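Local coordinates for decaprenyl diphosphate synthase (Rhodobacter capsulatus, PDB 3MZV) that catalyses the magnesium-dependent, stepwise addition of isopentenyl diphosphate to an allylic diphosphate, building the long all-trans chain of decaprenyl diphosphate, at the interface of chains A and B. Coordinates in Å, arbitrary orientation; residue numbers count along the deposited sequence, not the author numbering. Chains: chain A/B, Decaprenyl diphosphate synthase.

Contact 1: the interface of chains A and B. Residues chain A 125-127, 129-130; chain B 125, 145, 148-149.
A:Phe129 and B:Phe125 meet across the interface with their rings nearly parallel but stepped, so that one edge runs past another instead of face covering face. The two side chains point opposite ways and overlap along their flanks, with CD2 of A:Phe129 3.6 Å from CE1 of B:Phe125. B:Phe125 reaches this position because its CG stands anti to the backbone N (chi1 -170°), and its ring edge also takes OG of B:Ser148, in plane, from its own chain. In A:Phe125, the equivalent residue of the other copy, CG lies beside the backbone N (chi1 -84°), and its nearest approach to the B:Phe125 ring is through CB. The two copies of this phenylalanine thus adopt different rotamers within an otherwise two-fold interface.

Beside the rings, A:Ala126 presses its methyl group onto the backbone of the opposing helix 138-161. Its CB is 3.3 Å from the backbone N of B:Ala149 and 3.4 Å from the carbonyl O of B:Ala145, while CB of B:Ser148 lies at 3.7 Å. The short side chains appear to allow this close approach. Further out, the guanidinium of A:Arg127 is laid flat over B:Ala149, whose CB stands 3.4 Å above the centre of the plane. NH1 of A:Arg127 donates a bent 2.7 Å hydrogen bond to OE1 of A:Gln130, tilted from the amide's carbonyl plane, which may help hold the guanidinium in place. The CB of A:Gln130 meets the methyl CB of B:Ala145 at 3.5 Å. Together the aromatic edges, methyl groups and guanidinium face join helix 114-132 to the partner chain, in keeping with the dimer typical of this family.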
loop_
_atom_site.group_PDB
_atom_site.type_symbol
_atom_site.label_atom_id
_atom_site.label_comp_id
_atom_site.label_asym_id
_atom_site.label_seq_id
_atom_site.Cartn_x
_atom_site.Cartn_y
_atom_site.Cartn_z
ATOM N N PHE A 125 2.206 -4.098 -3.871
ATOM C CA PHE A 125 2.689 -4.189 -2.524
ATOM C C PHE A 125 2.120 -5.494 -1.879
ATOM O O PHE A 125 2.879 -6.307 -1.297
ATOM C CB PHE A 125 2.245 -2.992 -1.678
ATOM C CG PHE A 125 3.092 -1.726 -1.777
ATOM C CD1 PHE A 125 4.442 -1.732 -1.466
ATOM C CD2 PHE A 125 2.470 -0.476 -1.975
ATOM C CE1 PHE A 125 5.212 -0.513 -1.458
ATOM C CE2 PHE A 125 3.234 0.740 -1.959
ATOM C CZ PHE A 125 4.610 0.698 -1.725
ATOM N N ALA A 126 0.808 -5.703 -1.986
ATOM C CA ALA A 126 0.213 -6.896 -1.375
ATOM C C ALA A 126 0.719 -8.207 -1.992
ATOM O O ALA A 126 1.047 -9.142 -1.272
ATOM C CB ALA A 126 -1.347 -6.856 -1.427
ATOM N N ARG A 127 0.741 -8.282 -3.309
ATOM C CA ARG A 127 1.292 -9.472 -3.963
ATOM C C ARG A 127 2.754 -9.723 -3.591
ATOM O O ARG A 127 3.140 -10.882 -3.481
ATOM C CB ARG A 127 1.129 -9.376 -5.467
ATOM C CG ARG A 127 -0.333 -9.450 -5.918
ATOM C CD ARG A 127 -0.983 -10.776 -5.523
ATOM N NE ARG A 127 -2.275 -10.964 -6.152
ATOM C CZ ARG A 127 -3.254 -11.707 -5.669
ATOM N NH1 ARG A 127 -3.104 -12.393 -4.534
ATOM N NH2 ARG A 127 -4.405 -11.769 -6.325
ATOM N N PHE A 129 4.121 -9.076 -0.655
ATOM C CA PHE A 129 4.148 -9.615 0.685
ATOM C C PHE A 129 3.668 -11.069 0.616
ATOM O O PHE A 129 4.183 -11.955 1.294
ATOM C CB PHE A 129 3.329 -8.689 1.657
ATOM C CG PHE A 129 3.984 -7.299 1.949
ATOM C CD1 PHE A 129 5.217 -6.941 1.474
ATOM C CD2 PHE A 129 3.288 -6.357 2.752
ATOM C CE1 PHE A 129 5.805 -5.694 1.786
ATOM C CE2 PHE A 129 3.868 -5.093 3.060
ATOM C CZ PHE A 129 5.129 -4.781 2.567
ATOM N N GLN A 130 2.681 -11.354 -0.221
ATOM C CA GLN A 130 2.170 -12.696 -0.336
ATOM C C GLN A 130 3.258 -13.619 -0.919
ATOM O O GLN A 130 3.450 -14.765 -0.469
ATOM C CB GLN A 130 0.856 -12.716 -1.185
ATOM C CG GLN A 130 0.434 -14.091 -1.626
ATOM C CD GLN A 130 -0.705 -14.094 -2.674
ATOM O OE1 GLN A 130 -0.763 -13.238 -3.552
ATOM N NE2 GLN A 130 -1.606 -15.056 -2.557
ATOM N N PHE B 125 0.251 0.013 6.201
ATOM C CA PHE B 125 0.250 -1.273 5.559
ATOM C C PHE B 125 1.572 -2.005 5.825
ATOM O O PHE B 125 1.573 -3.175 6.161
ATOM C CB PHE B 125 0.035 -1.119 4.063
ATOM C CG PHE B 125 -0.220 -2.441 3.374
ATOM C CD1 PHE B 125 0.733 -3.005 2.538
ATOM C CD2 PHE B 125 -1.368 -3.160 3.644
ATOM C CE1 PHE B 125 0.508 -4.244 1.907
ATOM C CE2 PHE B 125 -1.603 -4.394 3.032
ATOM C CZ PHE B 125 -0.637 -4.943 2.141
ATOM N N ALA B 145 -2.156 -10.955 3.235
ATOM C CA ALA B 145 -1.586 -10.364 2.025
ATOM C C ALA B 145 -2.496 -10.536 0.838
ATOM O O ALA B 145 -2.755 -9.598 0.059
ATOM C CB ALA B 145 -0.147 -10.970 1.724
ATOM N N SER B 148 -5.465 -8.317 0.985
ATOM C CA SER B 148 -5.104 -6.952 0.649
ATOM C C SER B 148 -5.062 -6.764 -0.832
ATOM O O SER B 148 -5.531 -5.728 -1.338
ATOM C CB SER B 148 -3.806 -6.563 1.308
ATOM O OG SER B 148 -3.922 -6.630 2.719
ATOM N N ALA B 149 -4.515 -7.753 -1.545
ATOM C CA ALA B 149 -4.482 -7.738 -2.974
ATOM C C ALA B 149 -5.932 -7.732 -3.539
ATOM O O ALA B 149 -6.254 -6.999 -4.471
ATOM C CB ALA B 149 -3.779 -8.988 -3.503
#

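Contact 2: the interface of chains A and B. Residues chain A 92, 152, 155-156, 159; chain B 119, 122.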
loop_
_atom_site.group_PDB
_atom_site.type_symbol
_atom_site.label_atom_id
_atom_site.label_comp_id
_atom_site.label_asym_id
_atom_site.label_seq_id
_atom_site.Cartn_x
_atom_site.Cartn_y
_atom_site.Cartn_z
ATOM N N HIS A 92 3.189 5.163 -6.467
ATOM C CA HIS A 92 2.731 6.081 -5.433
ATOM C C HIS A 92 3.440 7.436 -5.396
ATOM O O HIS A 92 2.795 8.467 -5.150
ATOM C CB HIS A 92 2.759 5.372 -4.092
ATOM C CG HIS A 92 1.677 4.360 -3.987
ATOM N ND1 HIS A 92 1.318 3.773 -2.794
ATOM C CD2 HIS A 92 0.861 3.841 -4.935
ATOM C CE1 HIS A 92 0.333 2.919 -3.017
ATOM N NE2 HIS A 92 0.015 2.959 -4.300
ATOM N N ALA A 152 8.141 5.042 2.650
ATOM C CA ALA A 152 6.980 5.909 2.950
ATOM C C ALA A 152 7.264 7.036 3.973
ATOM O O ALA A 152 6.920 8.200 3.746
ATOM C CB ALA A 152 5.797 5.048 3.427
ATOM N N GLU A 155 9.755 9.618 2.376
ATOM C CA GLU A 155 8.976 10.501 1.474
ATOM C C GLU A 155 8.098 11.508 2.213
ATOM O O GLU A 155 8.038 12.692 1.838
ATOM C CB GLU A 155 8.189 9.659 0.455
ATOM C CG GLU A 155 9.179 9.025 -0.562
ATOM C CD GLU A 155 8.563 7.990 -1.472
ATOM O OE1 GLU A 155 7.343 7.758 -1.341
ATOM O OE2 GLU A 155 9.306 7.393 -2.314
ATOM N N VAL A 156 7.437 11.076 3.281
ATOM C CA VAL A 156 6.774 12.035 4.156
ATOM C C VAL A 156 7.753 13.080 4.777
ATOM O O VAL A 156 7.437 14.260 4.838
ATOM C CB VAL A 156 5.961 11.342 5.285
ATOM C CG1 VAL A 156 5.448 12.404 6.280
ATOM C CG2 VAL A 156 4.822 10.546 4.703
ATOM N N LEU A 159 8.695 15.607 2.116
ATOM C CA LEU A 159 7.593 16.597 2.100
ATOM C C LEU A 159 7.728 17.621 3.215
ATOM O O LEU A 159 7.610 18.835 2.982
ATOM C CB LEU A 159 6.227 15.936 2.267
ATOM C CG LEU A 159 5.593 15.159 1.119
ATOM C CD1 LEU A 159 4.144 14.823 1.516
ATOM C CD2 LEU A 159 5.632 15.951 -0.188
ATOM N N LEU B 119 0.767 8.078 1.399
ATOM C CA LEU B 119 1.974 7.664 2.055
ATOM C C LEU B 119 1.701 7.178 3.477
ATOM O O LEU B 119 2.357 6.245 3.973
ATOM C CB LEU B 119 2.974 8.786 2.036
ATOM C CG LEU B 119 3.483 9.147 0.634
ATOM C CD1 LEU B 119 4.245 10.422 0.695
ATOM C CD2 LEU B 119 4.325 8.018 0.077
ATOM N N ASP B 122 0.381 3.759 3.102
ATOM C CA ASP B 122 1.494 2.817 2.811
ATOM C C ASP B 122 2.309 2.441 4.086
ATOM O O ASP B 122 2.705 1.275 4.308
ATOM C CB ASP B 122 2.457 3.406 1.761
ATOM C CG ASP B 122 1.843 3.500 0.354
ATOM O OD1 ASP B 122 0.858 2.839 0.092
ATOM O OD2 ASP B 122 2.404 4.225 -0.494
#
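B:Leu119 is the apolar centre, lodged against one side of helix 138-161 of chain A, with 83 Å² of its surface hidden by that chain. The side chain of A:Val156 runs antiparallel to that of B:Leu119, and CG2 of the valine lies 3.7 Å from CB of the leucine. With CG1 anti to the backbone N (chi1 172°), A:Val156 leaves CG2 as the branch that does the touching. Alongside, the methyl of A:Ala152 lies 3.7 Å from the carbonyl O of B:Leu119 and also approaches CB of B:Asp122; A:Leu159 is a more distant neighbour at the far end.

A:Glu155 marks the change from apolar to polar. Its extended side chain runs across B:Leu119 at about a right angle, bringing CB to 4.0 Å from CD1 of the leucine and carboxylate OE1 to 3.3 Å from CD2. The stem thus adds to the apolar cover while the carboxylate, presumably charged, extends towards the rim.

At the polar edge A:His92 reaches B:Asp122 almost edge to edge, with imidazole ring and carboxylate only 9° from coplanar. The ring ND1 donates a 2.6 Å hydrogen bond to OD2 of the aspartate, nearly straight at 179° and received by the syn lone pair. This bond should fix the rotation of the imidazole, with OD1 of B:Asp122 adding a longer, weaker approach, 3.1 Å from ND1 of A:His92.

In the fold, A:His92 stands near the end of helix 74-94, immediately before the first aspartate-rich DDXXD motif of the family, which binds magnesium and diphosphate. Helix 114-133 of chain B therefore rests against helix 138-161 and against the end of helix 74-94 that leads into the motif.

The centres of the C-alpha atoms of contact 1 and contact 2 lie about 17 Å apart along one two-fold interface, and both pair helix 114-132 (114-133 in chain B) of one subunit with helix 138-161 of the other. In contact 1 the two copies of the shorter helix also meet each other, through B:Phe125. The chains exchange roles: chain A supplies that helix's main contribution in contact 1, chain B in contact 2, where helix 74-94 joins as well. Each contact has a symmetry twin. The arrangement suggests that association of the subunits also braces the region leading to each subunit's metal-binding motif.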